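Local coordinates for protein halogenase PltM (Pseudomonas fluorescens, PDB 6BZN) that halogenates phenolic substrates with an unusually broad choice of substrate and halide, probably as an FAD-dependent, monooxygenase-like flavoenzyme, at residues A[355-358]-A[359-363]; A[385-388]-A[389-393]; A[433-436]-A[437-441]; A[485-488]-A[489-492]; A[491-494]-A[495-499]. All coordinates share one frame; numbering follows the deposited sequence.

Contact 1: residues A[355-358]-A[359-363]; sequences ITTF and ESILR
Glu359 leans back on Ile355 one turn earlier in helix 352-374, a buried helix that itself carries the FAD-binding Leu354 and packs on Ala34 of helix 33-44. The CB of Glu359 lies 3.6 Å from Ile355 O, which also accepts from Glu359 N. From CB the chain is extended, with CG opposite the backbone N (chi1 -174°), which holds the carboxylate out from the helix, where it packs on His388 of helix 383-406 and Arg363, one turn on, reaches back to it. Arg363 comes in side-on and spends two nitrogens on one oxygen: NE of Arg363 meets OE2 of Glu359 at 2.8 Å, on the anti lone pair of that oxygen. NH2 of Arg363 reaches the same OE2 at 2.9 Å, and the oxygen sits in the guanidinium plane. At the other branch, OE1 is hydrogen-bonded to a glycerol, probably from the crystallisation liquor. A leucine at Glu359 would probably leave the buried guanidinium of Arg363 without its counter-charge and less firmly held in rotation. Elsewhere Thr357, whose OG1 bonds back to Gly353 O, touches Ala34. The methyl CG2 of Thr357 runs alongside Ile361, which brings CG1 within 3.3 Å of Thr357 O and CD1 to 4.1 Å from Thr357 CG2.

Contact 2: residues A[385-388]-A[389-393]; sequences VERH and CLNAV
Glu386 and Leu390, Arg387 and Asn391, His388 and Ala392 meet in i to i+4 pairs on successive faces of helix 383-406. Backbone bonds tie these turns together, among them a nearly straight one from Leu390 N to Glu386 O (2.9 Å, 171°) and another from Ala392 N to His388 O. Water supplies the side-chain polar link: it accepts from Arg387 NE at 2.8 Å and from Asn391 ND2 at 3.0 Å. It lies in the plane of the guanidinium at its edge, while the amide of Asn391 stands almost perpendicular to that plane, at 89°. NH1 of Arg387 has its own partner, a salt bridge to Glu384. Apolar touching comes next. CG of Glu386 rests 3.9 Å from CG of Leu390, leaving the carboxylate beyond to pair with Arg379 and Asn331 N. Cys389 turns its side chain onto Asn331, Pro340 and Thr343. Last is the ring of His388, which packs on Glu359 and Arg363 of helix 352-374, its NE2 hydrogen-bonded to a glycerol, probably from the crystallisation liquor. With CG opposite the backbone N (chi1 164°), the imidazole slants toward the next turn, and the methyl CB of Ala392 comes over one ring face, 4.2 Å from His388 NE2.

Contact 3: residues A[433-436]-A[437-441]; sequences KLLH and DLEHS
Asp437, whose carboxylate Lys433 approaches from one turn earlier, has its backbone O held by two donors of one residue. Ser441 N and Ser441 OG both reach it at 2.9 Å, from opposite faces of the carbonyl plane, and OG is also hydrogen-bonded to Asp443 N beyond the helix. The Asp437 side chain works in the other direction. Its OD2 makes a long salt bridge with Lys433 NZ, 3.6 Å away, reached because the lysine chain, otherwise extended, bends at its last torsion (chi4 -51°). OD1 accepts a hydrogen bond from a water at 2.9 Å, and the same water is only weakly linked to NZ. All this belongs to the last turns of helix 410-441, whose buried face carries Leu434 and Leu438 onto Phe447 of helix 444-452. Leu435 turns to helix 68-81, meeting Leu76, and its CG lies 4.0 Å from CD of Glu439. That carboxylate looks on to Arg75, a long and weak ion pair. On the exposed face two histidine rings meet obliquely: CD2 of His440 sits above one face of the His436 ring, offset toward its rim, 3.7 Å from NE2 of His436. The ring planes are turned 35° apart. The edge of the His440 ring also faces the backbone, its CD2 3.5 Å from His436 O, nearly in the ring plane.

Contact 4: residues A[485-488]-A[489-492]; sequences ARPV and AETA
Arg486 NH1 and Glu490 OE1 lie only 2.5 Å apart, a very short salt bridge whose exact length should be read with caution. The bond is bent (143°), OE1 lying at the guanidinium edge near its plane, and the carboxylate is turned almost perpendicular to the guanidinium. The arginine chain folds at chi2 (-72°), curling round that oxygen and bringing its CD to 3.4 Å from Glu490 OE1. NE has a partner of its own in Gln484 OE1. A leucine in place of Arg486 would probably leave the Glu490 carboxylate without its positive mate and freer to swing. The setting is a connection between two helices: Ala485, with positive phi, closes helix 465-483 in a Schellman motif, and Pro487 is the N-cap residue of helix 488-502. The carbonyl of Pro487 receives Thr491 N at 3.3 Å, in the carbonyl plane, and a weak bond from Glu490 N. At the next residue, Ala492 N bonds almost straight to Val488 O at 2.9 Å. A water joins the loop to the first turn, donating to Arg486 O and lying 2.6 Å from Thr491 OG1. The Val488 side chain packs on Leu412 of helix 410-441.

Contact 5: residues A[491-494]-A[495-499]; sequences TANA and LHELI
Leu495, Ala494 and Asn493 carry most of this part of the helix. Leu495 is the buried one: its N bonds to Thr491 O at 3.0 Å and nearly straight (168°). CG stands beside the backbone N (chi1 -65°) and thereby returns to the same carbonyl, 3.5 Å from Thr491 O, before the branches go on to Leu412, Val415 and Ser474. Ala494 is small, and its part is mostly backbone: its O accepts from Leu498 N, and CG of Leu498 closes on that oxygen at 3.4 Å while its side chain reaches Gln473. Asn493 faces outward and works with both ends of its amide. Its OD1 accepts a hydrogen bond from a water at 3.0 Å. That water lies 2.7 Å from ND1 of His496, so it bridges the two side chains, while His496 NE2 is tied to Ser512 O. The other end, ND2, rests 4.0 Å from CG of Glu497, with which Asn493 runs side by side, pointing the same way. Glu497 folds at its second torsion (chi2 -65°) and sends OE2 to a salt bridge with Lys500. Thr491 and Leu495 thus face helices 465-483 and 410-441, while Asn493 and Glu497 face outward, the division of an amphipathic helix packed on one side against its neighbours.

Four contacts are short stretches within helices and contact 4 is a helix start; all lie in the second half of the chain and come in order along it, the last two overlapping. Contacts 1 and 2, centres 10 Å apart, lie on the successive helices 352-374 and 383-406, which pack together: Thr356 CG2 meets Ala392 CB at 3.6 Å. Both are buried, and contact 1 borders FAD-binding residues. Contact 3, at the end of helix 410-441, is about 18 Å centre to centre from contact 1. Contacts 4 and 5 share Thr491 and Ala492 on helix 488-502, far from the annotated sites, yet rest on the earlier part of the helix that ends in contact 3.

Contact 1: residues A[355-358]-A[359-363]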
loop_
_atom_site.group_PDB
_atom_site.type_symbol
_atom_site.label_atom_id
_atom_site.label_comp_id
_atom_site.label_asym_id
_atom_site.label_seq_id
_atom_site.Cartn_x
_atom_site.Cartn_y
_atom_site.Cartn_z
ATOM N N ILE A 355 0.424 3.033 -2.429
ATOM C CA ILE A 355 1.279 4.122 -2.847
ATOM C C ILE A 355 1.835 3.824 -4.237
ATOM O O ILE A 355 1.716 4.653 -5.147
ATOM C CB ILE A 355 2.450 4.342 -1.863
ATOM C CG1 ILE A 355 1.911 4.739 -0.483
ATOM C CG2 ILE A 355 3.394 5.382 -2.426
ATOM C CD1 ILE A 355 2.958 4.828 0.616
ATOM N N THR A 356 2.436 2.641 -4.387
ATOM C CA THR A 356 3.045 2.261 -5.655
ATOM C C THR A 356 1.990 2.264 -6.765
ATOM O O THR A 356 2.248 2.775 -7.866
ATOM C CB THR A 356 3.716 0.884 -5.562
ATOM O OG1 THR A 356 4.604 0.860 -4.434
ATOM C CG2 THR A 356 4.490 0.573 -6.809
ATOM N N THR A 357 0.808 1.723 -6.458
ATOM C CA THR A 357 -0.324 1.719 -7.395
ATOM C C THR A 357 -0.701 3.110 -7.925
ATOM O O THR A 357 -0.781 3.313 -9.142
ATOM C CB THR A 357 -1.553 1.045 -6.766
ATOM O OG1 THR A 357 -1.247 -0.328 -6.508
ATOM C CG2 THR A 357 -2.785 1.111 -7.692
ATOM N N PHE A 358 -0.962 4.061 -7.033
ATOM C CA PHE A 358 -1.444 5.361 -7.481
ATOM C C PHE A 358 -0.354 6.111 -8.225
ATOM O O PHE A 358 -0.639 6.819 -9.196
ATOM C CB PHE A 358 -1.991 6.207 -6.317
ATOM C CG PHE A 358 -3.165 5.583 -5.592
ATOM C CD1 PHE A 358 -4.084 4.773 -6.248
ATOM C CD2 PHE A 358 -3.370 5.842 -4.247
ATOM C CE1 PHE A 358 -5.153 4.215 -5.564
ATOM C CE2 PHE A 358 -4.442 5.280 -3.557
ATOM C CZ PHE A 358 -5.325 4.456 -4.215
ATOM N N GLU A 359 0.891 5.964 -7.784
ATOM C CA GLU A 359 2.004 6.630 -8.480
ATOM C C GLU A 359 2.175 6.039 -9.871
ATOM O O GLU A 359 2.389 6.779 -10.835
ATOM C CB GLU A 359 3.316 6.561 -7.703
ATOM C CG GLU A 359 4.392 7.386 -8.411
ATOM C CD GLU A 359 5.693 7.510 -7.656
ATOM O OE1 GLU A 359 5.691 7.343 -6.419
ATOM O OE2 GLU A 359 6.723 7.789 -8.328
ATOM N N SER A 360 2.032 4.723 -9.990
ATOM C CA SER A 360 2.194 4.074 -11.299
ATOM C C SER A 360 1.124 4.541 -12.285
ATOM O O SER A 360 1.406 4.776 -13.471
ATOM C CB SER A 360 2.196 2.538 -11.161
ATOM O OG SER A 360 2.564 1.949 -12.394
ATOM N N ILE A 361 -0.107 4.708 -11.804
ATOM C CA ILE A 361 -1.191 5.214 -12.666
ATOM C C ILE A 361 -0.851 6.625 -13.151
ATOM O O ILE A 361 -1.003 6.959 -14.329
ATOM C CB ILE A 361 -2.559 5.188 -11.960
ATOM C CG1 ILE A 361 -2.951 3.744 -11.639
ATOM C CG2 ILE A 361 -3.645 5.854 -12.809
ATOM C CD1 ILE A 361 -4.074 3.633 -10.622
ATOM N N LEU A 362 -0.370 7.435 -12.215
ATOM C CA LEU A 362 -0.012 8.811 -12.478
ATOM C C LEU A 362 1.109 8.939 -13.512
ATOM O O LEU A 362 1.083 9.840 -14.359
ATOM C CB LEU A 362 0.377 9.448 -11.152
ATOM C CG LEU A 362 0.513 10.942 -10.971
ATOM C CD1 LEU A 362 -0.679 11.721 -11.498
ATOM C CD2 LEU A 362 0.719 11.167 -9.475
ATOM N N ARG A 363 2.071 8.023 -13.467
ATOM C CA ARG A 363 3.144 7.984 -14.448
ATOM C C ARG A 363 2.706 7.401 -15.792
ATOM O O ARG A 363 3.125 7.900 -16.837
ATOM C CB ARG A 363 4.317 7.168 -13.916
ATOM C CG ARG A 363 5.053 7.830 -12.771
ATOM C CD ARG A 363 6.029 6.871 -12.131
ATOM N NE ARG A 363 6.876 7.496 -11.110
ATOM C CZ ARG A 363 8.033 8.129 -11.340
ATOM N NH1 ARG A 363 8.516 8.280 -12.569
ATOM N NH2 ARG A 363 8.724 8.623 -10.316
#

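Contact 2: residues A[385-388]-A[389-393]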
loop_
_atom_site.group_PDB
_atom_site.type_symbol
_atom_site.label_atom_id
_atom_site.label_comp_id
_atom_site.label_asym_id
_atom_site.label_seq_id
_atom_site.Cartn_x
_atom_site.Cartn_y
_atom_site.Cartn_z
ATOM N N VAL A 385 7.828 3.782 -16.511
ATOM C CA VAL A 385 6.786 3.139 -15.713
ATOM C C VAL A 385 7.362 1.855 -15.083
ATOM O O VAL A 385 7.197 1.602 -13.876
ATOM C CB VAL A 385 5.513 2.862 -16.544
ATOM C CG1 VAL A 385 4.472 2.111 -15.737
ATOM C CG2 VAL A 385 4.917 4.177 -17.030
ATOM N N GLU A 386 8.053 1.060 -15.888
ATOM C CA GLU A 386 8.712 -0.140 -15.381
ATOM C C GLU A 386 9.793 0.164 -14.347
ATOM O O GLU A 386 9.890 -0.509 -13.329
ATOM C CB GLU A 386 9.337 -0.914 -16.537
ATOM C CG GLU A 386 9.984 -2.218 -16.124
ATOM C CD GLU A 386 10.393 -3.035 -17.320
ATOM O OE1 GLU A 386 11.578 -2.989 -17.696
ATOM O OE2 GLU A 386 9.516 -3.690 -17.922
ATOM N N ARG A 387 10.632 1.150 -14.647
ATOM C CA ARG A 387 11.697 1.536 -13.737
ATOM C C ARG A 387 11.138 1.930 -12.370
ATOM O O ARG A 387 11.610 1.437 -11.355
ATOM C CB ARG A 387 12.540 2.661 -14.335
ATOM C CG ARG A 387 13.609 3.199 -13.398
ATOM C CD ARG A 387 14.541 4.141 -14.141
ATOM N NE ARG A 387 15.428 4.875 -13.233
ATOM C CZ ARG A 387 15.567 6.204 -13.165
ATOM N NH1 ARG A 387 14.884 7.030 -13.952
ATOM N NH2 ARG A 387 16.429 6.724 -12.287
ATOM N N HIS A 388 10.134 2.803 -12.344
ATOM C CA HIS A 388 9.457 3.120 -11.089
ATOM C C HIS A 388 8.922 1.856 -10.379
ATOM O O HIS A 388 9.224 1.630 -9.210
ATOM C CB HIS A 388 8.316 4.117 -11.284
ATOM C CG HIS A 388 7.400 4.165 -10.109
ATOM N ND1 HIS A 388 6.147 3.589 -10.118
ATOM C CD2 HIS A 388 7.610 4.595 -8.845
ATOM C CE1 HIS A 388 5.600 3.725 -8.925
ATOM N NE2 HIS A 388 6.474 4.322 -8.133
ATOM N N CYS A 389 8.161 1.020 -11.085
ATOM C CA CYS A 389 7.468 -0.090 -10.422
ATOM C C CYS A 389 8.435 -1.130 -9.871
ATOM O O CYS A 389 8.319 -1.552 -8.703
ATOM C CB CYS A 389 6.451 -0.755 -11.342
ATOM S SG CYS A 389 5.461 -1.970 -10.436
ATOM N N LEU A 390 9.416 -1.514 -10.683
ATOM C CA LEU A 390 10.370 -2.536 -10.247
ATOM C C LEU A 390 11.252 -2.008 -9.100
ATOM O O LEU A 390 11.512 -2.736 -8.157
ATOM C CB LEU A 390 11.232 -3.063 -11.395
ATOM C CG LEU A 390 10.520 -3.705 -12.604
ATOM C CD1 LEU A 390 11.473 -4.639 -13.359
ATOM C CD2 LEU A 390 9.208 -4.419 -12.301
ATOM N N ASN A 391 11.674 -0.747 -9.180
ATOM C CA ASN A 391 12.430 -0.128 -8.077
ATOM C C ASN A 391 11.595 -0.040 -6.810
ATOM O O ASN A 391 12.113 -0.258 -5.713
ATOM C CB ASN A 391 12.933 1.280 -8.437
ATOM C CG ASN A 391 14.062 1.283 -9.443
ATOM O OD1 ASN A 391 14.528 0.248 -9.878
ATOM N ND2 ASN A 391 14.508 2.483 -9.821
ATOM N N ALA A 392 10.317 0.306 -6.952
ATOM C CA ALA A 392 9.394 0.385 -5.803
ATOM C C ALA A 392 9.220 -0.953 -5.062
ATOM O O ALA A 392 9.281 -1.005 -3.823
ATOM C CB ALA A 392 8.054 0.916 -6.252
ATOM N N VAL A 393 9.063 -2.028 -5.824
ATOM C CA VAL A 393 8.931 -3.366 -5.262
ATOM C C VAL A 393 10.240 -3.788 -4.569
ATOM O O VAL A 393 10.219 -4.345 -3.463
ATOM C CB VAL A 393 8.487 -4.382 -6.346
ATOM C CG1 VAL A 393 8.526 -5.808 -5.818
ATOM C CG2 VAL A 393 7.069 -4.043 -6.823
HETATM O O HOH W 1 16.767 2.917 -11.701
#

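Contact 3: residues A[433-436]-A[437-441]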
loop_
_atom_site.group_PDB
_atom_site.type_symbol
_atom_site.label_atom_id
_atom_site.label_comp_id
_atom_site.label_asym_id
_atom_site.label_seq_id
_atom_site.Cartn_x
_atom_site.Cartn_y
_atom_site.Cartn_z
ATOM N N LYS A 433 4.867 19.183 -2.451
ATOM C CA LYS A 433 5.441 20.265 -3.274
ATOM C C LYS A 433 5.027 20.168 -4.748
ATOM O O LYS A 433 4.626 21.185 -5.349
ATOM C CB LYS A 433 6.974 20.257 -3.114
ATOM C CG LYS A 433 7.765 21.213 -4.002
ATOM C CD LYS A 433 9.247 21.232 -3.600
ATOM C CE LYS A 433 10.055 22.326 -4.295
ATOM N NZ LYS A 433 9.892 22.347 -5.778
ATOM N N LEU A 434 5.097 18.960 -5.317
ATOM C CA LEU A 434 4.619 18.709 -6.692
ATOM C C LEU A 434 3.162 19.127 -6.868
ATOM O O LEU A 434 2.803 19.738 -7.882
ATOM C CB LEU A 434 4.774 17.231 -7.080
ATOM C CG LEU A 434 6.161 16.637 -7.308
ATOM C CD1 LEU A 434 6.084 15.131 -7.538
ATOM C CD2 LEU A 434 6.830 17.318 -8.487
ATOM N N LEU A 435 2.331 18.790 -5.885
ATOM C CA LEU A 435 0.916 19.134 -5.910
ATOM C C LEU A 435 0.723 20.649 -5.838
ATOM O O LEU A 435 -0.046 21.207 -6.615
ATOM C CB LEU A 435 0.173 18.466 -4.749
ATOM C CG LEU A 435 -1.327 18.725 -4.617
ATOM C CD1 LEU A 435 -2.110 18.194 -5.810
ATOM C CD2 LEU A 435 -1.828 18.092 -3.337
ATOM N N HIS A 436 1.408 21.296 -4.897
ATOM C CA HIS A 436 1.368 22.753 -4.801
ATOM C C HIS A 436 1.717 23.433 -6.130
ATOM O O HIS A 436 0.974 24.308 -6.574
ATOM C CB HIS A 436 2.282 23.285 -3.707
ATOM C CG HIS A 436 2.072 24.740 -3.431
ATOM N ND1 HIS A 436 2.857 25.724 -3.991
ATOM C CD2 HIS A 436 1.129 25.380 -2.700
ATOM C CE1 HIS A 436 2.426 26.908 -3.590
ATOM N NE2 HIS A 436 1.379 26.727 -2.806
ATOM N N ASP A 437 2.802 23.004 -6.770
ATOM C CA ASP A 437 3.218 23.566 -8.069
ATOM C C ASP A 437 2.171 23.330 -9.157
ATOM O O ASP A 437 1.854 24.245 -9.931
ATOM C CB ASP A 437 4.585 23.010 -8.515
ATOM C CG ASP A 437 5.729 23.444 -7.604
ATOM O OD1 ASP A 437 5.564 24.408 -6.831
ATOM O OD2 ASP A 437 6.805 22.819 -7.648
ATOM N N LEU A 438 1.623 22.112 -9.202
ATOM C CA LEU A 438 0.569 21.788 -10.166
ATOM C C LEU A 438 -0.720 22.586 -9.924
ATOM O O LEU A 438 -1.353 23.017 -10.886
ATOM C CB LEU A 438 0.245 20.286 -10.156
ATOM C CG LEU A 438 -0.841 19.820 -11.136
ATOM C CD1 LEU A 438 -0.389 20.043 -12.566
ATOM C CD2 LEU A 438 -1.178 18.351 -10.916
ATOM N N GLU A 439 -1.124 22.739 -8.663
ATOM C CA GLU A 439 -2.388 23.433 -8.328
ATOM C C GLU A 439 -2.367 24.874 -8.831
ATOM O O GLU A 439 -3.329 25.338 -9.443
ATOM C CB GLU A 439 -2.699 23.394 -6.820
ATOM C CG GLU A 439 -3.480 22.154 -6.374
ATOM C CD GLU A 439 -3.621 21.995 -4.856
ATOM O OE1 GLU A 439 -2.828 22.595 -4.086
ATOM O OE2 GLU A 439 -4.525 21.238 -4.427
ATOM N N HIS A 440 -1.242 25.541 -8.615
ATOM C CA HIS A 440 -1.094 26.948 -8.958
ATOM C C HIS A 440 -0.650 27.246 -10.386
ATOM O O HIS A 440 -1.064 28.264 -10.944
ATOM C CB HIS A 440 -0.182 27.628 -7.931
ATOM C CG HIS A 440 -0.851 27.800 -6.606
ATOM N ND1 HIS A 440 -1.539 28.947 -6.269
ATOM C CD2 HIS A 440 -1.015 26.944 -5.570
ATOM C CE1 HIS A 440 -2.066 28.804 -5.066
ATOM N NE2 HIS A 440 -1.764 27.597 -4.620
ATOM N N SER A 441 0.176 26.386 -10.978
ATOM C CA SER A 441 0.633 26.595 -12.352
ATOM C C SER A 441 -0.357 26.067 -13.388
ATOM O O SER A 441 -0.339 26.520 -14.524
ATOM C CB SER A 441 2.004 25.950 -12.582
ATOM O OG SER A 441 1.892 24.555 -12.824
HETATM O O HOH W 2 7.636 24.573 -4.796
#

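Contact 4: residues A[485-488]-A[489-492]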
loop_
_atom_site.group_PDB
_atom_site.type_symbol
_atom_site.label_atom_id
_atom_site.label_comp_id
_atom_site.label_asym_id
_atom_site.label_seq_id
_atom_site.Cartn_x
_atom_site.Cartn_y
_atom_site.Cartn_z
ATOM N N ALA A 485 23.374 -13.337 13.139
ATOM C CA ALA A 485 22.714 -13.429 14.447
ATOM C C ALA A 485 23.356 -12.488 15.487
ATOM O O ALA A 485 23.691 -12.906 16.590
ATOM C CB ALA A 485 22.732 -14.874 14.937
ATOM N N ARG A 486 23.532 -11.223 15.112
ATOM C CA ARG A 486 24.218 -10.233 15.962
ATOM C C ARG A 486 23.353 -9.826 17.158
ATOM O O ARG A 486 22.138 -9.907 17.072
ATOM C CB ARG A 486 24.561 -8.977 15.157
ATOM C CG ARG A 486 25.549 -9.201 14.027
ATOM C CD ARG A 486 26.959 -9.446 14.541
ATOM N NE ARG A 486 27.955 -9.238 13.486
ATOM C CZ ARG A 486 28.461 -8.059 13.102
ATOM N NH1 ARG A 486 28.083 -6.914 13.665
ATOM N NH2 ARG A 486 29.367 -8.020 12.124
ATOM N N PRO A 487 23.974 -9.372 18.273
ATOM C CA PRO A 487 23.145 -8.946 19.409
ATOM C C PRO A 487 22.339 -7.679 19.086
ATOM O O PRO A 487 22.870 -6.747 18.471
ATOM C CB PRO A 487 24.164 -8.661 20.530
ATOM C CG PRO A 487 25.479 -9.164 20.037
ATOM C CD PRO A 487 25.413 -9.204 18.546
ATOM N N VAL A 488 21.080 -7.657 19.511
ATOM C CA VAL A 488 20.174 -6.554 19.175
ATOM C C VAL A 488 20.653 -5.173 19.649
ATOM O O VAL A 488 20.410 -4.177 18.970
ATOM C CB VAL A 488 18.721 -6.813 19.650
ATOM C CG1 VAL A 488 18.155 -8.049 18.947
ATOM C CG2 VAL A 488 18.606 -6.932 21.169
ATOM N N ALA A 489 21.356 -5.112 20.783
ATOM C CA ALA A 489 21.890 -3.827 21.282
ATOM C C ALA A 489 22.933 -3.218 20.339
ATOM O O ALA A 489 22.973 -2.003 20.148
ATOM C CB ALA A 489 22.463 -3.980 22.692
ATOM N N GLU A 490 23.765 -4.065 19.749
ATOM C CA GLU A 490 24.782 -3.633 18.790
ATOM C C GLU A 490 24.143 -3.076 17.523
ATOM O O GLU A 490 24.546 -2.037 17.003
ATOM C CB GLU A 490 25.674 -4.811 18.413
ATOM C CG GLU A 490 26.744 -4.503 17.379
ATOM C CD GLU A 490 27.418 -5.771 16.894
ATOM O OE1 GLU A 490 27.045 -6.258 15.805
ATOM O OE2 GLU A 490 28.288 -6.297 17.624
ATOM N N THR A 491 23.163 -3.809 17.025
ATOM C CA THR A 491 22.435 -3.427 15.822
ATOM C C THR A 491 21.707 -2.089 16.035
ATOM O O THR A 491 21.858 -1.172 15.235
ATOM C CB THR A 491 21.468 -4.554 15.436
ATOM O OG1 THR A 491 22.203 -5.792 15.355
ATOM C CG2 THR A 491 20.771 -4.268 14.113
ATOM N N ALA A 492 20.952 -1.972 17.126
ATOM C CA ALA A 492 20.242 -0.728 17.439
ATOM C C ALA A 492 21.211 0.448 17.496
ATOM O O ALA A 492 20.938 1.524 16.958
ATOM C CB ALA A 492 19.491 -0.852 18.748
HETATM O O HOH W 3 20.537 -7.706 15.957
#

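Contact 5: residues A[491-494]-A[495-499]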
loop_
_atom_site.group_PDB
_atom_site.type_symbol
_atom_site.label_atom_id
_atom_site.label_comp_id
_atom_site.label_asym_id
_atom_site.label_seq_id
_atom_site.Cartn_x
_atom_site.Cartn_y
_atom_site.Cartn_z
ATOM N N THR A 491 23.163 -3.809 17.025
ATOM C CA THR A 491 22.435 -3.427 15.822
ATOM C C THR A 491 21.707 -2.089 16.035
ATOM O O THR A 491 21.858 -1.172 15.235
ATOM C CB THR A 491 21.468 -4.554 15.436
ATOM O OG1 THR A 491 22.203 -5.792 15.355
ATOM C CG2 THR A 491 20.771 -4.268 14.113
ATOM N N ALA A 492 20.952 -1.972 17.126
ATOM C CA ALA A 492 20.242 -0.728 17.439
ATOM C C ALA A 492 21.211 0.448 17.496
ATOM O O ALA A 492 20.938 1.524 16.958
ATOM C CB ALA A 492 19.491 -0.852 18.748
ATOM N N ASN A 493 22.362 0.235 18.126
ATOM C CA ASN A 493 23.341 1.312 18.230
ATOM C C ASN A 493 23.933 1.724 16.881
ATOM O O ASN A 493 24.125 2.910 16.628
ATOM C CB ASN A 493 24.465 0.943 19.182
ATOM C CG ASN A 493 25.388 2.117 19.435
ATOM O OD1 ASN A 493 25.008 3.072 20.113
ATOM N ND2 ASN A 493 26.579 2.085 18.847
ATOM N N ALA A 494 24.240 0.739 16.038
ATOM C CA ALA A 494 24.730 0.986 14.681
ATOM C C ALA A 494 23.706 1.798 13.874
ATOM O O ALA A 494 24.073 2.759 13.176
ATOM C CB ALA A 494 25.056 -0.329 13.983
ATOM N N LEU A 495 22.421 1.443 13.991
ATOM C CA LEU A 495 21.373 2.244 13.357
ATOM C C LEU A 495 21.329 3.674 13.905
ATOM O O LEU A 495 21.229 4.624 13.142
ATOM C CB LEU A 495 19.997 1.590 13.498
ATOM C CG LEU A 495 19.755 0.255 12.797
ATOM C CD1 LEU A 495 18.379 -0.277 13.186
ATOM C CD2 LEU A 495 19.880 0.374 11.289
ATOM N N HIS A 496 21.389 3.816 15.221
ATOM C CA HIS A 496 21.335 5.134 15.860
ATOM C C HIS A 496 22.463 6.047 15.348
ATOM O O HIS A 496 22.232 7.203 15.028
ATOM C CB HIS A 496 21.408 4.973 17.377
ATOM C CG HIS A 496 21.111 6.222 18.143
ATOM N ND1 HIS A 496 21.647 6.470 19.387
ATOM C CD2 HIS A 496 20.338 7.292 17.849
ATOM C CE1 HIS A 496 21.199 7.627 19.838
ATOM N NE2 HIS A 496 20.411 8.151 18.921
ATOM N N GLU A 497 23.668 5.507 15.228
ATOM C CA GLU A 497 24.811 6.290 14.727
ATOM C C GLU A 497 24.611 6.718 13.263
ATOM O O GLU A 497 24.921 7.861 12.897
ATOM C CB GLU A 497 26.121 5.519 14.928
ATOM C CG GLU A 497 26.496 5.292 16.397
ATOM C CD GLU A 497 26.795 6.587 17.155
ATOM O OE1 GLU A 497 27.398 7.495 16.552
ATOM O OE2 GLU A 497 26.408 6.710 18.346
ATOM N N LEU A 498 24.066 5.820 12.435
ATOM C CA LEU A 498 23.680 6.178 11.064
ATOM C C LEU A 498 22.648 7.315 11.026
ATOM O O LEU A 498 22.779 8.245 10.227
ATOM C CB LEU A 498 23.151 4.946 10.298
ATOM C CG LEU A 498 24.194 3.871 9.965
ATOM C CD1 LEU A 498 23.544 2.628 9.383
ATOM C CD2 LEU A 498 25.252 4.431 9.020
ATOM N N ILE A 499 21.642 7.255 11.894
ATOM C CA ILE A 499 20.619 8.306 11.937
ATOM C C ILE A 499 21.278 9.655 12.310
ATOM O O ILE A 499 21.042 10.669 11.658
ATOM C CB ILE A 499 19.453 7.950 12.890
ATOM C CG1 ILE A 499 18.684 6.726 12.369
ATOM C CG2 ILE A 499 18.503 9.133 13.053
ATOM C CD1 ILE A 499 17.768 6.072 13.382
HETATM O O HOH W 4 22.405 4.329 20.821
#